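PDB 4QAN: hypothetical protein from Ruminococcus gnavus, which is of unknown function but has a cystatin-like fold, is a divergent member of the NTF2-like superfamily and can bind a magnesium ion. Local coordinates for residues 94-108 and 171-185. Numbering follows the deposited sequence.
Sequences MTKAYIEQFEELSTE and HSLKEGLLYETDIPA
Gln101 reaches from helix 87-108 into the loop that leaves strand 167-172 of the antiparallel sheet, in a cystatin-like fold, and uses both ends of its amide. Its OE1 accepts the backbone N-H of Leu173 N at 2.7 Å, nearly straight (169°), while Gln101 NE2 donates to Ser172 OG at 3.0 Å, with the hydroxyl lying in the amide plane. Serine suits this relay because its hydroxyl can accept from Gln101 and donate to Lys174 O at once. With CG anti to the carbonyl carbon (chi1 -66°), the extended chain carries the amide to both partners, and Leu178 CD1 packs against Gln101 CD. A leucine in place of Gln101 would probably strand the Leu173 N-H and deprive Ser172 OG of its donor.

One turn back, Tyr98 meets Leu178 at about a right angle: Leu178 CD2 sits over one face of the Tyr98 ring in a CH-pi contact, and Tyr98 OH donates to His171 O at 2.6 Å. Toward the helix's C-terminal end, Leu105 CD1 presses so tightly on Ala185 CB (3.4 Å) that a small side chain suits this place. Lysine's length and charge let Lys174 NZ form a salt bridge to Glu104 OE1 (3.2 Å) and a hydrogen bond to Ile183 O. Bonds to backbone groups, side-chain bonds and a salt bridge thus pin the loop, with apolar contacts around them.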
HETATM    1  N   MSE A  94       1.847  -0.799  -0.825  1.00 27.41           N
HETATM    2  CA  MSE A  94       2.910  -1.188  -1.740  1.00 29.73           C
HETATM    3  C   MSE A  94       2.345  -2.013  -2.858  1.00 27.19           C
HETATM    4  O   MSE A  94       2.655  -1.772  -4.019  1.00 27.67           O
HETATM    5  CB  MSE A  94       3.987  -1.960  -0.996  1.00 30.84           C
HETATM    6  CG  MSE A  94       4.827  -1.004  -0.148  1.00 34.48           C
HETATM    7 SE   MSE A  94       6.389  -1.998   0.504  0.75 31.41          SE
HETATM    8  CE  MSE A  94       7.400  -1.763  -1.164  1.00 47.51           C
ATOM      9  N   THR A  95       1.482  -2.962  -2.508  1.00 26.64           N
ATOM     10  CA  THR A  95       0.798  -3.813  -3.477  1.00 27.54           C
ATOM     11  C   THR A  95       0.033  -2.971  -4.517  1.00 26.14           C
ATOM     12  O   THR A  95       0.173  -3.188  -5.714  1.00 25.93           O
ATOM     13  CB  THR A  95      -0.123  -4.829  -2.754  1.00 27.54           C
ATOM     14  OG1 THR A  95       0.652  -5.583  -1.823  1.00 28.57           O
ATOM     15  CG2 THR A  95      -0.757  -5.810  -3.722  1.00 27.37           C
ATOM     16  N   LYS A  96      -0.713  -1.964  -4.074  1.00 26.01           N
ATOM     17  CA  LYS A  96      -1.361  -1.042  -5.019  1.00 26.36           C
ATOM     18  C   LYS A  96      -0.351  -0.353  -5.945  1.00 29.85           C
ATOM     19  O   LYS A  96      -0.562  -0.285  -7.155  1.00 29.51           O
ATOM     20  CB  LYS A  96      -2.174  -0.003  -4.270  1.00 29.79           C
ATOM     21  CG  LYS A  96      -2.770   1.115  -5.131  1.00 29.09           C
ATOM     22  CD  LYS A  96      -3.268   2.192  -4.201  1.00 33.37           C
ATOM     23  CE  LYS A  96      -4.265   3.112  -4.869  1.00 36.12           C
ATOM     24  NZ  LYS A  96      -3.609   4.053  -5.809  1.00 36.16           N
ATOM     25  N   ALA A  97       0.756   0.129  -5.380  1.00 30.84           N
ATOM     26  CA  ALA A  97       1.761   0.843  -6.162  1.00 32.06           C
ATOM     27  C   ALA A  97       2.344  -0.069  -7.233  1.00 34.33           C
ATOM     28  O   ALA A  97       2.509   0.366  -8.370  1.00 33.74           O
ATOM     29  CB  ALA A  97       2.865   1.405  -5.267  1.00 29.96           C
ATOM     30  N   TYR A  98       2.607  -1.331  -6.882  1.00 33.43           N
ATOM     31  CA  TYR A  98       3.102  -2.314  -7.862  1.00 36.90           C
ATOM     32  C   TYR A  98       2.082  -2.662  -8.966  1.00 37.28           C
ATOM     33  O   TYR A  98       2.457  -2.843 -10.123  1.00 35.27           O
ATOM     34  CB  TYR A  98       3.585  -3.596  -7.178  1.00 37.58           C
ATOM     35  CG  TYR A  98       4.951  -3.471  -6.537  1.00 39.03           C
ATOM     36  CD1 TYR A  98       6.052  -3.118  -7.289  1.00 39.33           C
ATOM     37  CD2 TYR A  98       5.135  -3.709  -5.175  1.00 40.42           C
ATOM     38  CE1 TYR A  98       7.304  -3.003  -6.719  1.00 41.08           C
ATOM     39  CE2 TYR A  98       6.390  -3.600  -4.585  1.00 38.40           C
ATOM     40  CZ  TYR A  98       7.476  -3.239  -5.364  1.00 40.45           C
ATOM     41  OH  TYR A  98       8.736  -3.118  -4.811  1.00 37.46           O
ATOM     42  N   ILE A  99       0.803  -2.738  -8.605  1.00 36.96           N
ATOM     43  CA  ILE A  99      -0.247  -2.986  -9.580  1.00 35.81           C
ATOM     44  C   ILE A  99      -0.240  -1.867 -10.607  1.00 33.42           C
ATOM     45  O   ILE A  99      -0.349  -2.112 -11.796  1.00 30.76           O
ATOM     46  CB  ILE A  99      -1.642  -3.147  -8.923  1.00 34.11           C
ATOM     47  CG1 ILE A  99      -1.674  -4.461  -8.124  1.00 35.57           C
ATOM     48  CG2 ILE A  99      -2.737  -3.187  -9.983  1.00 35.20           C
ATOM     49  CD1 ILE A  99      -2.816  -4.615  -7.137  1.00 33.76           C
ATOM     50  N   GLU A 100      -0.084  -0.640 -10.138  1.00 33.95           N
ATOM     51  CA  GLU A 100      -0.076   0.503 -11.025  1.00 36.44           C
ATOM     52  C   GLU A 100       1.133   0.564 -11.931  1.00 37.75           C
ATOM     53  O   GLU A 100       1.004   0.948 -13.085  1.00 38.27           O
ATOM     54  CB  GLU A 100      -0.228   1.775 -10.233  1.00 40.77           C
ATOM     55  CG  GLU A 100      -1.640   1.883  -9.738  1.00 40.49           C
ATOM     56  CD  GLU A 100      -1.804   2.931  -8.697  1.00 48.19           C
ATOM     57  OE1 GLU A 100      -0.780   3.319  -8.101  1.00 49.26           O
ATOM     58  OE2 GLU A 100      -2.965   3.347  -8.481  1.00 48.08           O
ATOM     59  N   GLN A 101       2.296   0.151 -11.437  1.00 36.60           N
ATOM     60  CA  GLN A 101       3.450  -0.005 -12.310  1.00 36.53           C
ATOM     61  C   GLN A 101       3.132  -1.040 -13.377  1.00 37.18           C
ATOM     62  O   GLN A 101       3.336  -0.790 -14.559  1.00 36.79           O
ATOM     63  CB  GLN A 101       4.689  -0.430 -11.539  1.00 36.52           C
ATOM     64  CG  GLN A 101       5.179   0.625 -10.572  1.00 36.40           C
ATOM     65  CD  GLN A 101       6.659   0.537 -10.302  1.00 37.95           C
ATOM     66  OE1 GLN A 101       7.233  -0.551 -10.253  1.00 37.93           O
ATOM     67  NE2 GLN A 101       7.293   1.695 -10.133  1.00 39.67           N
ATOM     68  N   PHE A 102       2.612  -2.191 -12.950  1.00 38.97           N
ATOM     69  CA  PHE A 102       2.281  -3.264 -13.867  0.75 41.09           C
ATOM     70  C   PHE A 102       1.305  -2.767 -14.938  1.00 41.65           C
ATOM     71  O   PHE A 102       1.536  -2.952 -16.123  1.00 40.71           O
ATOM     72  CB  PHE A 102       1.688  -4.434 -13.094  0.75 40.49           C
ATOM     73  CG  PHE A 102       1.380  -5.628 -13.942  0.75 40.92           C
ATOM     74  CD1 PHE A 102       2.368  -6.549 -14.244  0.75 40.58           C
ATOM     75  CD2 PHE A 102       0.091  -5.839 -14.425  0.75 40.84           C
ATOM     76  CE1 PHE A 102       2.076  -7.657 -15.014  0.75 41.45           C
ATOM     77  CE2 PHE A 102      -0.208  -6.943 -15.195  0.75 40.49           C
ATOM     78  CZ  PHE A 102       0.786  -7.856 -15.486  0.75 42.31           C
ATOM     79  N   GLU A 103       0.224  -2.127 -14.500  1.00 42.15           N
ATOM     80  CA  GLU A 103      -0.808  -1.648 -15.436  1.00 44.01           C
ATOM     81  C   GLU A 103      -0.256  -0.608 -16.408  1.00 45.82           C
ATOM     82  O   GLU A 103      -0.508  -0.683 -17.617  1.00 45.10           O
ATOM     83  CB  GLU A 103      -2.017  -1.098 -14.674  1.00 40.53           C
ATOM     84  CG  GLU A 103      -2.825  -2.178 -13.958  1.00 40.69           C
ATOM     85  CD  GLU A 103      -3.928  -1.616 -13.063  1.00 42.82           C
ATOM     86  OE1 GLU A 103      -3.905  -0.413 -12.762  1.00 43.45           O
ATOM     87  OE2 GLU A 103      -4.825  -2.375 -12.647  1.00 47.05           O
ATOM     88  N   GLU A 104       0.517   0.341 -15.883  1.00 44.64           N
ATOM     89  CA  GLU A 104       1.130   1.375 -16.713  1.00 47.67           C
ATOM     90  C   GLU A 104       2.005   0.782 -17.836  1.00 50.43           C
ATOM     91  O   GLU A 104       1.813   1.120 -19.013  1.00 52.65           O
ATOM     92  CB  GLU A 104       1.939   2.338 -15.856  1.00 48.32           C
ATOM     93  CG  GLU A 104       2.543   3.490 -16.634  1.00 54.97           C
ATOM     94  CD  GLU A 104       3.261   4.496 -15.758  1.00 61.70           C
ATOM     95  OE1 GLU A 104       3.083   4.467 -14.519  1.00 64.80           O
ATOM     96  OE2 GLU A 104       4.002   5.327 -16.320  1.00 72.53           O
ATOM     97  N   LEU A 105       2.945  -0.098 -17.489  1.00 47.22           N
ATOM     98  CA  LEU A 105       3.804  -0.730 -18.507  1.00 50.02           C
ATOM     99  C   LEU A 105       2.995  -1.562 -19.489  1.00 50.48           C
ATOM    100  O   LEU A 105       3.340  -1.640 -20.665  1.00 58.99           O
ATOM    101  CB  LEU A 105       4.867  -1.638 -17.878  1.00 53.47           C
ATOM    102  CG  LEU A 105       6.214  -1.036 -17.480  1.00 58.68           C
ATOM    103  CD1 LEU A 105       6.073  -0.060 -16.315  1.00 60.44           C
ATOM    104  CD2 LEU A 105       7.180  -2.154 -17.119  1.00 59.19           C
ATOM    105  N   SER A 106       1.945  -2.214 -19.000  1.00 47.83           N
ATOM    106  CA  SER A 106       1.058  -3.006 -19.853  1.00 51.61           C
ATOM    107  C   SER A 106       0.294  -2.111 -20.825  1.00 53.89           C
ATOM    108  O   SER A 106      -0.068  -2.550 -21.903  1.00 57.58           O
ATOM    109  CB  SER A 106       0.072  -3.822 -19.013  1.00 52.04           C
ATOM    110  OG  SER A 106       0.725  -4.898 -18.351  1.00 57.28           O
ATOM    111  N   THR A 107       0.056  -0.863 -20.434  1.00 53.42           N
ATOM    112  CA  THR A 107      -0.592   0.116 -21.298  1.00 55.26           C
ATOM    113  C   THR A 107       0.423   0.741 -22.245  1.00 55.51           C
ATOM    114  O   THR A 107       0.189   0.810 -23.442  1.00 56.96           O
ATOM    115  CB  THR A 107      -1.264   1.231 -20.467  1.00 56.94           C
ATOM    116  OG1 THR A 107      -2.427   0.706 -19.831  1.00 60.19           O
ATOM    117  CG2 THR A 107      -1.678   2.422 -21.336  1.00 62.96           C
ATOM    118  N   GLU A 108       1.548   1.194 -21.702  1.00 58.03           N
ATOM    119  CA  GLU A 108       2.517   1.988 -22.474  1.00 60.92           C
ATOM    120  C   GLU A 108       3.379   1.182 -23.446  1.00 61.04           C
ATOM    121  O   GLU A 108       4.148   1.761 -24.206  1.00 68.82           O
ATOM    122  CB  GLU A 108       3.418   2.791 -21.529  1.00 59.49           C
ATOM    123  CG  GLU A 108       2.683   3.890 -20.786  1.00 61.47           C
ATOM    124  CD  GLU A 108       2.032   4.891 -21.719  1.00 67.15           C
ATOM    125  OE1 GLU A 108       2.712   5.374 -22.649  1.00 75.75           O
ATOM    126  OE2 GLU A 108       0.837   5.199 -21.524  1.00 71.32           O
ATOM    127  N   HIS A 171      12.481  -4.231  -6.976  1.00 41.06           N
ATOM    128  CA  HIS A 171      11.978  -3.136  -6.140  1.00 37.77           C
ATOM    129  C   HIS A 171      11.089  -2.195  -6.938  1.00 38.28           C
ATOM    130  O   HIS A 171      10.114  -1.640  -6.406  1.00 40.38           O
ATOM    131  CB  HIS A 171      13.127  -2.316  -5.546  1.00 37.63           C
ATOM    132  CG  HIS A 171      12.659  -1.117  -4.790  1.00 36.36           C
ATOM    133  ND1 HIS A 171      11.940  -1.218  -3.618  1.00 35.65           N
ATOM    134  CD2 HIS A 171      12.753   0.203  -5.062  1.00 36.82           C
ATOM    135  CE1 HIS A 171      11.630  -0.010  -3.187  1.00 36.47           C
ATOM    136  NE2 HIS A 171      12.113   0.871  -4.046  1.00 39.12           N
ATOM    137  N   SER A 172      11.450  -1.965  -8.195  1.00 38.47           N
ATOM    138  CA  SER A 172      10.658  -1.101  -9.057  1.00 39.32           C
ATOM    139  C   SER A 172      10.765  -1.512 -10.506  1.00 39.53           C
ATOM    140  O   SER A 172      11.827  -1.938 -10.956  1.00 44.35           O
ATOM    141  CB  SER A 172      11.088   0.352  -8.897  1.00 41.65           C
ATOM    142  OG  SER A 172      10.196   1.229  -9.561  1.00 39.23           O
ATOM    143  N   LEU A 173       9.649  -1.394 -11.219  1.00 40.14           N
ATOM    144  CA  LEU A 173       9.571  -1.689 -12.656  1.00 42.78           C
ATOM    145  C   LEU A 173       9.921  -0.454 -13.482  1.00 43.39           C
ATOM    146  O   LEU A 173       9.852  -0.480 -14.710  1.00 40.92           O
ATOM    147  CB  LEU A 173       8.157  -2.158 -13.029  1.00 44.97           C
ATOM    148  CG  LEU A 173       7.860  -3.639 -12.803  1.00 50.55           C
ATOM    149  CD1 LEU A 173       7.643  -3.967 -11.327  1.00 48.89           C
ATOM    150  CD2 LEU A 173       6.647  -4.028 -13.631  1.00 54.20           C
ATOM    151  N   LYS A 174      10.231   0.632 -12.776  1.00 45.07           N
ATOM    152  CA  LYS A 174      10.703   1.869 -13.357  1.00 45.10           C
ATOM    153  C   LYS A 174      11.912   2.366 -12.557  1.00 46.06           C
ATOM    154  O   LYS A 174      12.034   2.118 -11.356  1.00 48.33           O
ATOM    155  CB  LYS A 174       9.578   2.896 -13.351  1.00 45.56           C
ATOM    156  CG  LYS A 174       8.366   2.415 -14.128  1.00 47.79           C
ATOM    157  CD  LYS A 174       7.404   3.546 -14.446  1.00 49.40           C
ATOM    158  CE  LYS A 174       6.617   3.986 -13.234  1.00 48.28           C
ATOM    159  NZ  LYS A 174       6.010   5.319 -13.469  1.00 50.60           N
ATOM    160  N   GLU A 175      12.799   3.064 -13.243  1.00 48.53           N
ATOM    161  CA  GLU A 175      14.073   3.540 -12.691  1.00 50.33           C
ATOM    162  C   GLU A 175      13.896   4.201 -11.330  1.00 46.55           C
ATOM    163  O   GLU A 175      12.917   4.890 -11.103  1.00 45.61           O
ATOM    164  CB  GLU A 175      14.656   4.560 -13.661  1.00 54.06           C
ATOM    165  CG  GLU A 175      16.158   4.678 -13.660  1.00 60.42           C
ATOM    166  CD  GLU A 175      16.626   5.573 -14.792  1.00 65.06           C
ATOM    167  OE1 GLU A 175      16.210   6.753 -14.809  1.00 66.01           O
ATOM    168  OE2 GLU A 175      17.386   5.095 -15.664  1.00 66.67           O
ATOM    169  N   GLY A 176      14.851   3.991 -10.432  1.00 46.65           N
ATOM    170  CA  GLY A 176      14.840   4.625  -9.118  1.00 44.51           C
ATOM    171  C   GLY A 176      13.998   3.878  -8.100  1.00 46.85           C
ATOM    172  O   GLY A 176      13.823   2.657  -8.187  1.00 47.01           O
ATOM    173  N   LEU A 177      13.478   4.622  -7.127  1.00 45.08           N
ATOM    174  CA  LEU A 177      12.661   4.063  -6.075  1.00 44.55           C
ATOM    175  C   LEU A 177      11.221   3.944  -6.532  1.00 43.98           C
ATOM    176  O   LEU A 177      10.721   4.787  -7.289  1.00 44.97           O
ATOM    177  CB  LEU A 177      12.702   4.951  -4.820  1.00 46.76           C
ATOM    178  CG  LEU A 177      14.003   5.072  -4.024  1.00 53.52           C
ATOM    179  CD1 LEU A 177      13.754   5.905  -2.776  1.00 55.22           C
ATOM    180  CD2 LEU A 177      14.583   3.712  -3.638  1.00 55.64           C
ATOM    181  N   LEU A 178      10.553   2.910  -6.027  1.00 41.46           N
ATOM    182  CA  LEU A 178       9.118   2.704  -6.234  1.00 40.32           C
ATOM    183  C   LEU A 178       8.283   3.979  -6.027  1.00 42.98           C
ATOM    184  O   LEU A 178       7.307   4.197  -6.738  1.00 39.35           O
ATOM    185  CB  LEU A 178       8.615   1.610  -5.297  1.00 37.81           C
ATOM    186  CG  LEU A 178       7.146   1.200  -5.405  1.00 38.54           C
ATOM    187  CD1 LEU A 178       6.833   0.648  -6.787  1.00 37.44           C
ATOM    188  CD2 LEU A 178       6.790   0.189  -4.319  1.00 36.70           C
ATOM    189  N   TYR A 179       8.662   4.829  -5.079  1.00 43.43           N
ATOM    190  CA  TYR A 179       7.796   5.952  -4.724  1.00 44.20           C
ATOM    191  C   TYR A 179       8.084   7.228  -5.498  1.00 48.01           C
ATOM    192  O   TYR A 179       7.427   8.245  -5.266  1.00 52.81           O
ATOM    193  CB  TYR A 179       7.848   6.223  -3.218  1.00 47.77           C
ATOM    194  CG  TYR A 179       7.975   4.964  -2.396  1.00 49.24           C
ATOM    195  CD1 TYR A 179       6.923   4.072  -2.280  1.00 52.61           C
ATOM    196  CD2 TYR A 179       9.163   4.660  -1.765  1.00 56.42           C
ATOM    197  CE1 TYR A 179       7.055   2.913  -1.538  1.00 56.07           C
ATOM    198  CE2 TYR A 179       9.307   3.509  -1.030  1.00 63.48           C
ATOM    199  CZ  TYR A 179       8.258   2.641  -0.918  1.00 59.32           C
ATOM    200  OH  TYR A 179       8.453   1.504  -0.181  1.00 62.70           O
ATOM    201  N   GLU A 180       9.051   7.203  -6.410  1.00 47.69           N
ATOM    202  CA  GLU A 180       9.327   8.395  -7.201  1.00 52.11           C
ATOM    203  C   GLU A 180       8.203   8.625  -8.200  1.00 54.16           C
ATOM    204  O   GLU A 180       7.583   7.678  -8.677  1.00 51.14           O
ATOM    205  CB  GLU A 180      10.663   8.295  -7.916  1.00 54.28           C
ATOM    206  CG  GLU A 180      11.853   8.343  -6.979  1.00 60.34           C
ATOM    207  CD  GLU A 180      13.172   8.256  -7.713  1.00 62.30           C
ATOM    208  OE1 GLU A 180      13.255   8.805  -8.837  1.00 61.56           O
ATOM    209  OE2 GLU A 180      14.119   7.650  -7.161  1.00 61.13           O
ATOM    210  N   THR A 181       7.944   9.893  -8.503  1.00 54.74           N
ATOM    211  CA  THR A 181       6.831  10.270  -9.358  1.00 54.46           C
ATOM    212  C   THR A 181       7.336  10.784 -10.697  1.00 57.91           C
ATOM    213  O   THR A 181       8.467  11.274 -10.801  1.00 56.22           O
ATOM    214  CB  THR A 181       5.991  11.373  -8.703  1.00 56.19           C
ATOM    215  OG1 THR A 181       6.747  12.593  -8.667  1.00 58.69           O
ATOM    216  CG2 THR A 181       5.602  10.979  -7.286  1.00 56.76           C
ATOM    217  N   ASP A 182       6.480  10.671 -11.710  1.00 64.97           N
ATOM    218  CA  ASP A 182       6.757  11.174 -13.053  1.00 68.87           C
ATOM    219  C   ASP A 182       7.985  10.495 -13.647  1.00 68.26           C
ATOM    220  O   ASP A 182       8.875  11.162 -14.170  1.00 73.59           O
ATOM    221  CB  ASP A 182       6.934  12.709 -13.055  1.00 76.71           C
ATOM    222  CG  ASP A 182       5.804  13.441 -12.338  1.00 81.66           C
ATOM    223  OD1 ASP A 182       4.670  12.918 -12.315  1.00 85.54           O
ATOM    224  OD2 ASP A 182       6.049  14.542 -11.800  1.00 81.83           O
ATOM    225  N   ILE A 183       8.030   9.168 -13.549  1.00 65.42           N
ATOM    226  CA  ILE A 183       9.040   8.373 -14.238  1.00 66.87           C
ATOM    227  C   ILE A 183       8.361   7.613 -15.382  1.00 64.97           C
ATOM    228  O   ILE A 183       7.284   7.042 -15.199  1.00 62.17           O
ATOM    229  CB  ILE A 183       9.762   7.387 -13.292  1.00 67.39           C
ATOM    230  CG1 ILE A 183      10.588   8.154 -12.260  1.00 67.55           C
ATOM    231  CG2 ILE A 183      10.695   6.462 -14.070  1.00 70.50           C
ATOM    232  CD1 ILE A 183       9.817   8.501 -11.027  1.00 69.88           C
ATOM    233  N   PRO A 184       8.978   7.613 -16.572  1.00 61.13           N
ATOM    234  CA  PRO A 184       8.356   6.913 -17.692  1.00 61.50           C
ATOM    235  C   PRO A 184       8.498   5.402 -17.585  1.00 56.67           C
ATOM    236  O   PRO A 184       9.548   4.901 -17.178  1.00 51.36           O
ATOM    237  CB  PRO A 184       9.129   7.427 -18.916  1.00 67.71           C
ATOM    238  CG  PRO A 184       9.943   8.581 -18.438  1.00 70.37           C
ATOM    239  CD  PRO A 184      10.186   8.340 -16.983  1.00 65.76           C
ATOM    240  N   ALA A 185       7.441   4.691 -17.953  1.00 55.21           N
ATOM    241  CA  ALA A 185       7.460   3.231 -17.973  1.00 52.61           C
ATOM    242  C   ALA A 185       8.487   2.683 -18.949  1.00 55.81           C
ATOM    243  O   ALA A 185       9.119   1.663 -18.669  1.00 58.46           O
ATOM    244  CB  ALA A 185       6.083   2.702 -18.321  1.00 54.04           C
TER